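Local coordinates for protein CocE/NonD family hydrolase (Staphylococcus aureus subsp. aureus COL, PDB 3III) that probably hydrolyses ester or amide bonds, combining an alpha/beta-hydrolase domain of the X-Pro dipeptidyl-peptidase (S15) family with a C-terminal non-catalytic beta domain, at residues 312-317 with 325-330; 66-71 with 319-324; 291-296 with 344-349; 281-286 with 350-355; 31-36 with 114-119. All coordinates share one frame; numbering follows the deposited sequence.

Contact 1 of 5, residues 312-317 with 325-330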
# COMPACT_ATOMS: atom_id res chain seq x y z
N GLN A 312 -7.45 16.41 -1.02
CA GLN A 312 -6.46 16.57 0.09
C GLN A 312 -6.58 17.95 0.71
O GLN A 312 -6.58 18.09 1.94
CB GLN A 312 -5.02 16.35 -0.37
CG GLN A 312 -4.63 14.94 -0.86
CD GLN A 312 -3.29 14.95 -1.61
OE1 GLN A 312 -2.32 15.57 -1.17
NE2 GLN A 312 -3.23 14.24 -2.72
N LYS A 313 -6.68 18.96 -0.15
CA LYS A 313 -6.72 20.34 0.30
C LYS A 313 -8.05 20.63 1.02
O LYS A 313 -8.07 21.34 2.01
CB LYS A 313 -6.50 21.32 -0.89
CG LYS A 313 -6.57 22.85 -0.51
CD LYS A 313 -6.22 23.74 -1.76
CE LYS A 313 -7.38 24.60 -2.16
NZ LYS A 313 -7.95 25.48 -0.98
N SER A 314 -9.16 20.06 0.54
CA SER A 314 -10.42 20.30 1.18
C SER A 314 -10.40 19.72 2.63
O SER A 314 -10.86 20.37 3.58
CB SER A 314 -11.58 19.73 0.35
OG SER A 314 -12.79 19.87 1.14
N PHE A 315 -9.81 18.54 2.78
CA PHE A 315 -9.66 17.86 4.09
C PHE A 315 -8.77 18.69 5.01
O PHE A 315 -9.14 18.98 6.15
CB PHE A 315 -9.07 16.48 3.83
CG PHE A 315 -8.70 15.69 5.05
CD1 PHE A 315 -9.67 15.15 5.90
CD2 PHE A 315 -7.36 15.41 5.31
CE1 PHE A 315 -9.30 14.36 6.99
CE2 PHE A 315 -6.98 14.62 6.39
CZ PHE A 315 -7.97 14.09 7.25
N PHE A 316 -7.65 19.15 4.48
CA PHE A 316 -6.73 19.96 5.29
C PHE A 316 -7.26 21.37 5.58
O PHE A 316 -6.96 21.91 6.62
CB PHE A 316 -5.34 20.05 4.66
CG PHE A 316 -4.39 18.89 4.99
CD1 PHE A 316 -4.71 17.88 5.87
CD2 PHE A 316 -3.14 18.84 4.36
CE1 PHE A 316 -3.80 16.83 6.14
CE2 PHE A 316 -2.21 17.87 4.67
CZ PHE A 316 -2.56 16.83 5.56
N ASP A 317 -8.03 21.97 4.67
CA ASP A 317 -8.61 23.27 4.94
C ASP A 317 -9.58 23.11 6.12
O ASP A 317 -9.68 24.00 7.00
CB ASP A 317 -9.41 23.81 3.75
CG ASP A 317 -8.55 24.31 2.60
OD1 ASP A 317 -7.31 24.51 2.74
OD2 ASP A 317 -9.18 24.54 1.56
N ASN A 325 -15.87 24.33 5.81
CA ASN A 325 -16.17 24.02 4.44
C ASN A 325 -17.09 22.79 4.50
O ASN A 325 -17.58 22.41 5.56
CB ASN A 325 -14.88 23.90 3.59
CG ASN A 325 -14.05 22.67 3.94
OD1 ASN A 325 -14.48 21.81 4.71
ND2 ASN A 325 -12.82 22.61 3.40
N ASP A 326 -17.35 22.16 3.40
CA ASP A 326 -18.34 21.08 3.53
C ASP A 326 -17.66 19.71 3.54
O ASP A 326 -18.23 18.72 3.07
CB ASP A 326 -19.34 21.23 2.41
CG ASP A 326 -19.97 22.58 2.45
OD1 ASP A 326 -20.69 22.87 3.44
OD2 ASP A 326 -19.67 23.42 1.59
N TRP A 327 -16.45 19.66 4.09
CA TRP A 327 -15.66 18.38 4.00
C TRP A 327 -16.43 17.18 4.52
O TRP A 327 -16.41 16.09 3.92
CB TRP A 327 -14.30 18.43 4.76
CG TRP A 327 -13.74 17.10 4.83
CD1 TRP A 327 -13.79 16.27 5.88
CD2 TRP A 327 -13.17 16.36 3.76
NE1 TRP A 327 -13.27 15.05 5.55
CE2 TRP A 327 -12.86 15.09 4.25
CE3 TRP A 327 -12.84 16.67 2.44
CZ2 TRP A 327 -12.29 14.12 3.48
CZ3 TRP A 327 -12.28 15.70 1.67
CH2 TRP A 327 -11.97 14.44 2.20
N LYS A 328 -17.10 17.35 5.65
CA LYS A 328 -17.75 16.25 6.30
C LYS A 328 -18.98 15.74 5.56
O LYS A 328 -19.56 14.75 5.97
CB LYS A 328 -18.07 16.63 7.76
CG LYS A 328 -16.74 16.95 8.55
CD LYS A 328 -16.87 16.93 10.06
CE LYS A 328 -17.38 15.61 10.56
NZ LYS A 328 -17.25 15.44 12.04
N ASP A 329 -19.39 16.41 4.48
CA ASP A 329 -20.40 15.82 3.58
C ASP A 329 -19.84 14.61 2.81
O ASP A 329 -20.60 13.85 2.22
CB ASP A 329 -20.85 16.85 2.50
CG ASP A 329 -21.71 17.99 3.03
OD1 ASP A 329 -22.11 17.98 4.21
OD2 ASP A 329 -21.98 18.89 2.20
N THR A 330 -18.53 14.47 2.74
CA THR A 330 -17.90 13.41 1.99
C THR A 330 -18.34 12.06 2.53
O THR A 330 -18.21 11.80 3.75
CB THR A 330 -16.33 13.53 2.05
OG1 THR A 330 -15.92 14.86 1.67
CG2 THR A 330 -15.63 12.48 1.16
O HOH W 1 -11.91 24.57 1.54
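The side-chain amide nitrogen of Asn-325 has two acceptors. Its ND2 donates to Ser-314 O at 3.0 Å along an almost straight bond (165°) in its own amide plane, and to a water at 2.9 Å. That water in turn donates to Asp-317 OD2, which also takes Lys-313 NZ in a salt bridge on its syn lone pair; Asp-317 OD1 is bonded to Tyr-118 OH. The other end of the amide is used within its own loop: Asn-325 OD1 accepts from Trp-327 N at 3.0 Å, forming an Asx turn.

The turn delivers the Trp-327 indole to helix 306-319. Phe-315 CB sits squarely over its six-membered ring, 3.8 Å from the centroid, as a CH-pi contact. With CG anti to the backbone N (chi1 173°), the Phe-315 ring sends CD1 to within 3.6 Å of Trp-327 CE2, giving an offset edge-to-face pair with planes at 62°. Ser-314 OG lies at the indole edge, 3.5 Å from Trp-327 CE3, while Thr-330 OG1 lies over the opposite face. One straight amide bond and a water bridge fix Asn-325 while CH-pi and edge-to-face contacts hold the indole, so polar and aromatic parts fasten the loop to the helix.

Contact 2 of 5, residues 66-71 with 319-324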
# COMPACT_ATOMS: atom_id res chain seq x y z
N LYS A 66 1.22 33.19 10.50
CA LYS A 66 1.16 31.81 10.99
C LYS A 66 0.31 30.97 10.07
O LYS A 66 -0.82 31.36 9.75
CB LYS A 66 0.58 31.78 12.40
CG LYS A 66 1.55 32.31 13.44
CD LYS A 66 0.97 32.17 14.81
CE LYS A 66 2.03 32.44 15.87
NZ LYS A 66 2.91 31.27 15.93
N PHE A 67 0.81 29.80 9.68
CA PHE A 67 0.17 28.99 8.66
C PHE A 67 -0.02 27.57 9.09
O PHE A 67 0.76 27.05 9.92
CB PHE A 67 1.03 29.02 7.37
CG PHE A 67 1.26 30.42 6.86
CD1 PHE A 67 0.30 31.05 6.06
CD2 PHE A 67 2.38 31.13 7.23
CE1 PHE A 67 0.47 32.34 5.61
CE2 PHE A 67 2.59 32.43 6.78
CZ PHE A 67 1.62 33.07 6.00
N PRO A 68 -1.02 26.88 8.54
CA PRO A 68 -1.04 25.44 8.76
C PRO A 68 0.16 24.78 8.10
O PRO A 68 0.67 25.25 7.06
CB PRO A 68 -2.38 24.99 8.07
CG PRO A 68 -2.55 26.00 6.99
CD PRO A 68 -2.07 27.31 7.59
N VAL A 69 0.59 23.65 8.68
CA VAL A 69 1.78 22.98 8.25
C VAL A 69 1.50 21.56 7.69
O VAL A 69 0.83 20.77 8.34
CB VAL A 69 2.76 22.81 9.37
CG1 VAL A 69 4.01 22.04 8.85
CG2 VAL A 69 3.09 24.18 10.01
N VAL A 70 1.96 21.34 6.47
CA VAL A 70 1.92 20.05 5.80
C VAL A 70 3.31 19.44 5.95
O VAL A 70 4.31 20.10 5.66
CB VAL A 70 1.58 20.18 4.31
CG1 VAL A 70 1.61 18.77 3.62
CG2 VAL A 70 0.18 20.88 4.10
N MSE A 71 3.40 18.20 6.44
CA MSE A 71 4.71 17.56 6.68
C MSE A 71 4.77 16.17 6.09
O MSE A 71 3.74 15.49 6.00
CB MSE A 71 4.94 17.43 8.18
CG MSE A 71 6.37 16.96 8.53
SE MSE A 71 6.61 17.02 10.51
CE MSE A 71 6.53 18.98 10.75
N TYR A 319 -9.41 20.66 8.60
CA TYR A 319 -8.73 20.25 9.84
C TYR A 319 -7.55 21.14 10.25
O TYR A 319 -7.32 21.30 11.44
CB TYR A 319 -8.34 18.73 9.86
CG TYR A 319 -9.55 17.87 9.98
CD1 TYR A 319 -10.28 17.83 11.15
CD2 TYR A 319 -10.05 17.21 8.88
CE1 TYR A 319 -11.44 17.11 11.24
CE2 TYR A 319 -11.20 16.49 8.95
CZ TYR A 319 -11.91 16.44 10.14
OH TYR A 319 -13.11 15.77 10.21
N LEU A 320 -6.79 21.68 9.28
CA LEU A 320 -5.63 22.47 9.61
C LEU A 320 -5.93 23.97 9.58
O LEU A 320 -5.34 24.71 10.36
CB LEU A 320 -4.48 22.17 8.67
CG LEU A 320 -4.06 20.70 8.57
CD1 LEU A 320 -2.76 20.54 7.63
CD2 LEU A 320 -3.73 20.12 9.97
N LYS A 321 -6.81 24.43 8.68
CA LYS A 321 -7.19 25.85 8.66
C LYS A 321 -8.43 26.08 9.53
O LYS A 321 -8.76 27.23 9.81
CB LYS A 321 -7.47 26.37 7.24
CG LYS A 321 -6.20 26.46 6.40
CD LYS A 321 -6.42 27.15 5.09
CE LYS A 321 -5.09 27.39 4.36
NZ LYS A 321 -5.27 28.12 3.08
N GLU A 322 -9.09 25.01 9.95
CA GLU A 322 -10.33 25.13 10.71
C GLU A 322 -11.42 25.92 10.00
O GLU A 322 -12.14 26.70 10.59
CB GLU A 322 -10.06 25.65 12.13
CG GLU A 322 -9.01 24.79 12.82
CD GLU A 322 -8.72 25.12 14.26
OE1 GLU A 322 -9.57 25.67 14.96
OE2 GLU A 322 -7.65 24.75 14.74
N GLU A 323 -11.51 25.71 8.70
CA GLU A 323 -12.49 26.36 7.86
C GLU A 323 -13.77 25.52 7.84
O GLU A 323 -13.73 24.27 7.83
CB GLU A 323 -11.87 26.54 6.48
CG GLU A 323 -12.70 27.15 5.43
CD GLU A 323 -11.97 27.17 4.08
OE1 GLU A 323 -10.70 27.31 4.05
OE2 GLU A 323 -12.67 27.00 3.07
N ASN A 324 -14.91 26.20 7.91
CA ASN A 324 -16.17 25.51 7.91
C ASN A 324 -16.58 25.24 6.46
O ASN A 324 -17.48 25.87 5.93
CB ASN A 324 -17.24 26.32 8.65
CG ASN A 324 -16.99 26.38 10.18
OD1 ASN A 324 -16.44 25.44 10.78
ND2 ASN A 324 -17.38 27.48 10.81
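The puckered ring of Pro-68, rather than any flat aromatic group, presents two neighbouring carbons to the chain leaving helix 306-319. Its CB lies 3.6 Å from Leu-320 CB, and its CG lies 3.7 Å from Lys-321 CG; Tyr-118 packs on the same proline. The Lys-321 chain crosses the ring at a slant and is fully extended beyond CG, which brings Lys-321 CE to 3.9 Å from Pro-68 CG. Its ammonium end then goes on to bond Asn-116 O.

Leu-320 keeps CG anti to the carbonyl carbon (chi1 -55°) and sends its CD1 branch to 3.7 Å from Val-69 O; the same side chain also touches Lys-187 and Ala-188 of strand 186-192. The contact thus sets the chain just past the C-terminal end of helix 306-319 against the beginning of strand 67-74, one of the parallel strands in the mixed sheet of the alpha/beta-hydrolase fold. Leu-320 O accepts from Asn-160 and Asn-162, so the polar bonds run to neighbouring loops and strands, and the meeting of proline with leucine and the lysine methylenes is one of carbon against carbon, with two carbonyl oxygens alongside.

Contact 3 of 5, residues 291-296 with 344-349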
# COMPACT_ATOMS: atom_id res chain seq x y z
N TRP A 291 -12.01 8.85 6.54
CA TRP A 291 -12.51 8.65 5.18
C TRP A 291 -11.55 7.79 4.42
O TRP A 291 -10.34 7.84 4.63
CB TRP A 291 -12.63 10.02 4.48
CG TRP A 291 -13.76 10.84 5.05
CD1 TRP A 291 -15.05 10.91 4.58
CD2 TRP A 291 -13.71 11.67 6.21
NE1 TRP A 291 -15.79 11.71 5.39
CE2 TRP A 291 -15.00 12.18 6.41
CE3 TRP A 291 -12.71 12.01 7.12
CZ2 TRP A 291 -15.32 13.06 7.46
CZ3 TRP A 291 -13.05 12.91 8.18
CH2 TRP A 291 -14.33 13.40 8.33
N LEU A 292 -12.08 7.06 3.45
CA LEU A 292 -11.27 6.20 2.61
C LEU A 292 -11.59 6.47 1.14
O LEU A 292 -12.78 6.58 0.74
CB LEU A 292 -11.59 4.72 2.96
CG LEU A 292 -11.03 3.63 2.06
CD1 LEU A 292 -9.53 3.63 2.17
CD2 LEU A 292 -11.65 2.21 2.46
N TYR A 293 -10.55 6.57 0.33
CA TYR A 293 -10.72 6.70 -1.12
C TYR A 293 -9.96 5.53 -1.77
O TYR A 293 -8.77 5.36 -1.50
CB TYR A 293 -10.12 8.01 -1.56
CG TYR A 293 -10.03 8.23 -3.05
CD1 TYR A 293 -11.16 8.42 -3.80
CD2 TYR A 293 -8.80 8.21 -3.70
CE1 TYR A 293 -11.09 8.56 -5.19
CE2 TYR A 293 -8.71 8.40 -5.07
CZ TYR A 293 -9.84 8.58 -5.80
OH TYR A 293 -9.73 8.69 -7.15
N VAL A 294 -10.65 4.75 -2.61
CA VAL A 294 -10.05 3.60 -3.31
C VAL A 294 -10.16 3.75 -4.81
O VAL A 294 -11.25 3.90 -5.35
CB VAL A 294 -10.64 2.26 -2.89
CG1 VAL A 294 -9.75 1.08 -3.35
CG2 VAL A 294 -10.87 2.17 -1.33
N HIS A 295 -9.04 3.57 -5.49
CA HIS A 295 -9.03 3.55 -6.95
C HIS A 295 -8.28 2.35 -7.49
O HIS A 295 -7.47 1.73 -6.77
CB HIS A 295 -8.41 4.84 -7.47
CG HIS A 295 -6.95 4.98 -7.18
ND1 HIS A 295 -5.99 4.34 -7.93
CD2 HIS A 295 -6.29 5.67 -6.23
CE1 HIS A 295 -4.80 4.64 -7.45
NE2 HIS A 295 -4.95 5.43 -6.40
N GLY A 296 -8.53 2.04 -8.77
CA GLY A 296 -7.85 0.98 -9.49
C GLY A 296 -6.92 1.51 -10.60
O GLY A 296 -6.76 0.88 -11.66
N GLY A 344 -13.77 2.34 -15.23
CA GLY A 344 -14.61 1.92 -14.09
C GLY A 344 -15.52 3.01 -13.62
O GLY A 344 -15.53 4.10 -14.20
N GLU A 345 -16.28 2.75 -12.56
CA GLU A 345 -17.26 3.68 -12.06
C GLU A 345 -16.96 3.87 -10.57
O GLU A 345 -16.71 2.90 -9.84
CB GLU A 345 -18.64 3.05 -12.28
CG GLU A 345 -19.75 3.75 -11.57
CD GLU A 345 -21.16 3.13 -11.80
OE1 GLU A 345 -21.32 1.97 -12.27
OE2 GLU A 345 -22.10 3.85 -11.44
N PHE A 346 -16.97 5.11 -10.10
CA PHE A 346 -16.77 5.35 -8.70
C PHE A 346 -18.13 5.40 -7.98
O PHE A 346 -19.07 6.01 -8.46
CB PHE A 346 -15.99 6.64 -8.51
CG PHE A 346 -14.54 6.49 -8.79
CD1 PHE A 346 -13.66 6.28 -7.77
CD2 PHE A 346 -14.05 6.54 -10.10
CE1 PHE A 346 -12.30 6.14 -7.99
CE2 PHE A 346 -12.68 6.35 -10.35
CZ PHE A 346 -11.79 6.16 -9.27
N LYS A 347 -18.19 4.72 -6.86
CA LYS A 347 -19.37 4.61 -6.03
C LYS A 347 -19.00 5.02 -4.59
O LYS A 347 -17.84 5.27 -4.30
CB LYS A 347 -19.96 3.19 -6.10
CG LYS A 347 -20.45 2.84 -7.52
CD LYS A 347 -21.22 1.51 -7.52
CE LYS A 347 -21.99 1.27 -8.84
NZ LYS A 347 -22.76 -0.06 -8.80
N SER A 348 -20.00 5.10 -3.69
CA SER A 348 -19.71 5.47 -2.30
C SER A 348 -20.47 4.59 -1.32
O SER A 348 -21.45 3.94 -1.70
CB SER A 348 -20.09 6.91 -2.06
OG SER A 348 -21.44 7.10 -2.34
N ALA A 349 -19.94 4.49 -0.10
CA ALA A 349 -20.58 3.74 0.99
C ALA A 349 -20.26 4.39 2.33
O ALA A 349 -19.38 5.24 2.42
CB ALA A 349 -20.10 2.29 0.97
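Phe-346 packs the CE1-CZ rim of its ring against three consecutive residues of strand 291-295, while Glu-345 and Ser-348 of strand 344-349 lie on the more open side. In the close part, CE1 does most of the touching. Phe-346 CE1 is 3.6 Å from Val-294 O and 3.7 Å from Tyr-293 OH, both reached obliquely, and it also lies 3.9 Å from Tyr-293 CE1. Phe-346 CZ is 4.1 Å from His-295 CB, which sits at the edge of the phenyl ring near its plane. Tyr-293 has CG anti to its backbone N (chi1 172°), and this swings the phenol end toward the phenylalanine although its CB points neither toward nor away from strand 344-349; Arg-311 makes a cation-pi contact with the same tyrosine ring. The imidazole of His-295 leads away, its ND1 bonded to Arg-297 N.

On the loose side, Glu-345 and Ser-348 are exposed, whereas Lys-347 between them is held by a salt bridge with Glu-404. The strand axes run nearly antiparallel (161°) but 8.9 Å apart, because strand 333-338 lies between them; 344-349 is the edge strand of the mixed sheet. A single phenylalanine therefore bridges over an intervening strand; a carbonyl oxygen and a phenol lie against its ring rim in van der Waals contact, so the pair probably depends on shape and dispersion, with the backbone bonding left to the strand between.

Contact 4 of 5, residues 281-286 with 350-355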
# COMPACT_ATOMS: atom_id res chain seq x y z
N GLY A 281 -5.48 0.05 8.02
CA GLY A 281 -5.33 1.33 8.72
C GLY A 281 -6.66 2.00 8.85
O GLY A 281 -7.06 2.47 9.92
N PHE A 282 -7.38 2.06 7.73
CA PHE A 282 -8.70 2.69 7.75
C PHE A 282 -9.65 1.96 8.69
O PHE A 282 -10.39 2.59 9.46
CB PHE A 282 -9.29 2.78 6.37
CG PHE A 282 -10.70 3.31 6.35
CD1 PHE A 282 -10.96 4.65 6.58
CD2 PHE A 282 -11.76 2.44 6.22
CE1 PHE A 282 -12.31 5.15 6.60
CE2 PHE A 282 -13.07 2.90 6.25
CZ PHE A 282 -13.36 4.25 6.43
N LYS A 283 -9.65 0.64 8.61
CA LYS A 283 -10.59 -0.17 9.38
C LYS A 283 -10.34 -0.08 10.87
O LYS A 283 -11.27 0.07 11.62
CB LYS A 283 -10.60 -1.66 8.97
CG LYS A 283 -11.14 -1.96 7.59
CD LYS A 283 -11.23 -3.46 7.31
CE LYS A 283 -9.88 -4.17 7.39
NZ LYS A 283 -9.87 -5.63 7.00
N GLN A 284 -9.07 -0.22 11.28
CA GLN A 284 -8.70 -0.37 12.68
C GLN A 284 -8.50 0.95 13.44
O GLN A 284 -8.54 0.97 14.67
CB GLN A 284 -7.39 -1.16 12.79
CG GLN A 284 -7.51 -2.68 12.55
CD GLN A 284 -6.19 -3.36 12.73
OE1 GLN A 284 -5.46 -3.07 13.68
NE2 GLN A 284 -5.80 -4.20 11.75
N ALA A 285 -8.17 2.02 12.72
CA ALA A 285 -8.00 3.32 13.37
C ALA A 285 -9.25 3.62 14.26
O ALA A 285 -10.40 3.42 13.81
CB ALA A 285 -7.77 4.45 12.31
N ALA A 286 -9.00 4.16 15.45
CA ALA A 286 -10.05 4.56 16.38
C ALA A 286 -10.61 5.94 16.04
O ALA A 286 -11.62 6.34 16.58
CB ALA A 286 -9.54 4.50 17.87
N SER A 350 -20.93 3.93 3.39
CA SER A 350 -20.80 4.50 4.72
C SER A 350 -19.69 3.81 5.53
O SER A 350 -19.23 4.32 6.57
CB SER A 350 -22.18 4.38 5.42
OG SER A 350 -22.44 3.00 5.61
N ALA A 351 -19.20 2.68 5.01
CA ALA A 351 -18.25 1.85 5.75
C ALA A 351 -17.45 0.93 4.81
O ALA A 351 -17.91 0.61 3.72
CB ALA A 351 -18.98 0.95 6.80
N PHE A 352 -16.28 0.53 5.27
CA PHE A 352 -15.58 -0.63 4.71
C PHE A 352 -15.19 -1.56 5.82
O PHE A 352 -14.63 -1.11 6.79
CB PHE A 352 -14.35 -0.22 3.89
CG PHE A 352 -13.68 -1.39 3.25
CD1 PHE A 352 -14.05 -1.79 2.00
CD2 PHE A 352 -12.77 -2.13 3.93
CE1 PHE A 352 -13.48 -2.89 1.41
CE2 PHE A 352 -12.22 -3.27 3.36
CZ PHE A 352 -12.58 -3.62 2.09
N PRO A 353 -15.45 -2.87 5.68
CA PRO A 353 -16.15 -3.55 4.56
C PRO A 353 -17.51 -2.95 4.28
O PRO A 353 -18.17 -2.39 5.18
CB PRO A 353 -16.29 -5.01 5.03
CG PRO A 353 -15.20 -5.22 6.10
CD PRO A 353 -14.98 -3.83 6.72
N LEU A 354 -17.91 -3.02 3.02
CA LEU A 354 -19.22 -2.49 2.60
C LEU A 354 -20.37 -3.10 3.38
O LEU A 354 -20.51 -4.32 3.49
CB LEU A 354 -19.44 -2.69 1.10
CG LEU A 354 -18.98 -1.57 0.17
CD1 LEU A 354 -17.62 -1.06 0.50
CD2 LEU A 354 -19.08 -1.96 -1.29
N PRO A 355 -21.23 -2.24 3.94
CA PRO A 355 -22.27 -2.79 4.81
C PRO A 355 -23.29 -3.64 4.06
O PRO A 355 -23.89 -4.49 4.67
CB PRO A 355 -22.96 -1.56 5.40
CG PRO A 355 -22.51 -0.46 4.64
CD PRO A 355 -21.26 -0.78 3.92
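This is a small, partly buried apolar contact at the seam between the two halves of the molecule: the last turn of helix 275-284 meets the linker that runs from strand 343-349 to strand 358-365. Lys-283 carries much of it with its methylenes. Lys-283 CG lies 3.7 Å from Phe-352 O, and Lys-283 CD is 3.9 Å from Phe-352 CD2, at the edge of the phenyl ring near its plane. Lys-283 CD is also 3.8 Å from Pro-353 CD, the lysine chain crossing that ring at about a right angle. A bend at chi3 (-60°) takes the ammonium group off to a salt bridge with Glu-280.

The peptide bond between Phe-352 and Pro-353 is cis, which kinks the linker as it leaves the mixed sheet of the hydrolase domain for the C-terminal beta domain. Phe-282 joins from the helix with CG anti to its backbone N (chi1 175°), so that the rim of its ring reaches the linker: Phe-282 CE2 is 4.1 Å from both Phe-352 N and Phe-352 CB, the nitrogen lying near the ring plane. Lys-290 makes a cation-pi contact with the Phe-282 ring. Leu-292 of strand 290-295 touches both phenylalanines, and Phe-279 also meets the Phe-352 ring.

Contact 5 of 5, residues 31-36 with 114-119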
# COMPACT_ATOMS: atom_id res chain seq x y z
N VAL A 31 3.14 23.34 -10.85
CA VAL A 31 2.34 22.63 -11.87
C VAL A 31 0.97 23.33 -12.09
O VAL A 31 0.43 23.32 -13.19
CB VAL A 31 2.19 21.12 -11.36
CG1 VAL A 31 1.00 20.40 -11.93
CG2 VAL A 31 3.49 20.41 -11.67
N GLN A 32 0.39 23.85 -11.00
CA GLN A 32 -0.94 24.43 -11.00
C GLN A 32 -0.92 25.95 -11.17
O GLN A 32 -1.81 26.52 -11.77
CB GLN A 32 -1.64 24.09 -9.67
CG GLN A 32 -1.70 22.58 -9.43
CD GLN A 32 -0.48 21.96 -8.74
OE1 GLN A 32 0.41 22.66 -8.19
NE2 GLN A 32 -0.44 20.60 -8.76
N TYR A 33 0.10 26.60 -10.60
CA TYR A 33 0.05 28.01 -10.34
C TYR A 33 1.24 28.82 -10.91
O TYR A 33 1.56 29.90 -10.41
CB TYR A 33 -0.03 28.26 -8.82
CG TYR A 33 -1.12 27.47 -8.11
CD1 TYR A 33 -2.45 27.57 -8.51
CD2 TYR A 33 -0.81 26.62 -7.03
CE1 TYR A 33 -3.44 26.90 -7.87
CE2 TYR A 33 -1.81 25.95 -6.36
CZ TYR A 33 -3.11 26.07 -6.78
OH TYR A 33 -4.12 25.39 -6.11
N GLY A 34 1.91 28.28 -11.90
CA GLY A 34 2.97 29.01 -12.60
C GLY A 34 4.20 29.30 -11.72
O GLY A 34 4.52 28.55 -10.80
N ASN A 35 4.91 30.39 -12.01
CA ASN A 35 6.09 30.73 -11.22
C ASN A 35 5.72 31.33 -9.85
O ASN A 35 5.17 32.44 -9.77
CB ASN A 35 6.96 31.71 -11.95
CG ASN A 35 7.63 31.10 -13.15
OD1 ASN A 35 7.53 29.90 -13.38
ND2 ASN A 35 8.22 31.94 -13.96
N GLN A 36 6.06 30.60 -8.79
CA GLN A 36 5.63 30.99 -7.45
C GLN A 36 6.79 31.27 -6.51
O GLN A 36 7.58 30.37 -6.18
CB GLN A 36 4.76 29.86 -6.86
CG GLN A 36 3.40 29.79 -7.50
CD GLN A 36 2.50 30.91 -7.11
OE1 GLN A 36 2.63 31.43 -6.01
NE2 GLN A 36 1.59 31.32 -8.00
N VAL A 114 2.11 25.63 -0.86
CA VAL A 114 2.54 26.93 -0.39
C VAL A 114 1.76 28.10 -1.01
O VAL A 114 1.41 29.02 -0.30
CB VAL A 114 4.07 27.13 -0.40
CG1 VAL A 114 4.42 28.50 0.11
CG2 VAL A 114 4.70 26.09 0.51
N PRO A 115 1.42 28.07 -2.29
CA PRO A 115 0.60 29.16 -2.84
C PRO A 115 -0.80 29.19 -2.25
O PRO A 115 -1.46 30.21 -2.29
CB PRO A 115 0.53 28.85 -4.31
CG PRO A 115 1.81 28.14 -4.56
CD PRO A 115 1.99 27.26 -3.37
N ASN A 116 -1.23 28.08 -1.68
CA ASN A 116 -2.53 28.03 -0.96
C ASN A 116 -2.38 28.40 0.53
O ASN A 116 -3.28 28.13 1.36
CB ASN A 116 -3.15 26.64 -1.13
CG ASN A 116 -3.75 26.42 -2.49
OD1 ASN A 116 -3.31 25.58 -3.30
ND2 ASN A 116 -4.74 27.18 -2.76
N ASP A 117 -1.26 29.06 0.88
CA ASP A 117 -0.99 29.54 2.24
C ASP A 117 -0.94 28.43 3.25
O ASP A 117 -1.51 28.53 4.36
CB ASP A 117 -2.01 30.61 2.70
CG ASP A 117 -2.05 31.81 1.73
OD1 ASP A 117 -0.98 32.42 1.62
OD2 ASP A 117 -3.10 32.11 1.08
N TYR A 118 -0.17 27.41 2.90
CA TYR A 118 0.30 26.37 3.81
C TYR A 118 1.84 26.46 3.88
O TYR A 118 2.50 26.99 2.97
CB TYR A 118 -0.02 24.96 3.32
CG TYR A 118 -1.42 24.54 3.47
CD1 TYR A 118 -1.82 23.74 4.54
CD2 TYR A 118 -2.39 24.94 2.53
CE1 TYR A 118 -3.14 23.35 4.68
CE2 TYR A 118 -3.73 24.54 2.68
CZ TYR A 118 -4.09 23.78 3.78
OH TYR A 118 -5.37 23.39 3.91
N VAL A 119 2.39 25.98 4.96
CA VAL A 119 3.82 25.71 5.05
C VAL A 119 4.03 24.22 4.69
O VAL A 119 3.19 23.40 5.00
CB VAL A 119 4.39 26.07 6.45
CG1 VAL A 119 5.79 25.43 6.69
CG2 VAL A 119 4.42 27.59 6.65
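The corner joining strand 22-30 to strand 36-47, at the outer edge of the mixed sheet, packs here against the turn that follows helix 110-113 and leads into strand 119-124. Pro-115 rests against both Tyr-33 and Gln-36. Its CB lies 3.8 Å from Tyr-33 CD2, approaching the phenol ring obliquely, while Pro-115 CG is 3.7 Å from Gln-36 CG and equally far from Gln-36 OE1.

The glutamine is folded at chi2 (-72°), which turns its amide back over its own loop: Gln-36 NE2 donates to Tyr-33 O at 2.8 Å and 173°, in the plane of its amide, and bonds His-4 O as well. This bond fixes the two residues relative to each other across the corner. Gln-32 CB lies 3.5 Å above the centre of one face of the Tyr-33 ring. Farther out along the phenol, the Asn-116 side chain crosses at about a right angle, its amide plane 78° from the ring.

On the other side of the contact, the turn is closed by Asp-117 N to Val-114 O at 2.9 Å. Apolar proline carbons thus rest on the tyrosine ring and beside a glutamine whose amide is oriented by bonds to Tyr-33 O and His-4 O, so that the polar end of Gln-36 is already engaged where its methylenes meet the proline.

How the contacts relate
Contacts 1, 2, 3 and 5 are largely buried, whereas contact 4 is only partly covered. Contacts 1 and 2 share the end of helix 306-319 and its outgoing chain, but contact 1 adds a direct polar bond and a water bridge where contact 2 is mainly apolar. Contact 5 adjoins contact 1 through Tyr-118 and contact 2 through the Val-119 N to Pro-68 O bond. Trp-291 of contact 3 joins the group by packing on Trp-327 and bonding Thr-330 O. Contacts 3 and 4 adjoin through Leu-292 and Phe-282 toward the C-terminal beta domain, both centred on a phenylalanine of the second segment, with lysine methylenes added in contact 4, about 28 and 34 Å, centre to centre, from contact 5.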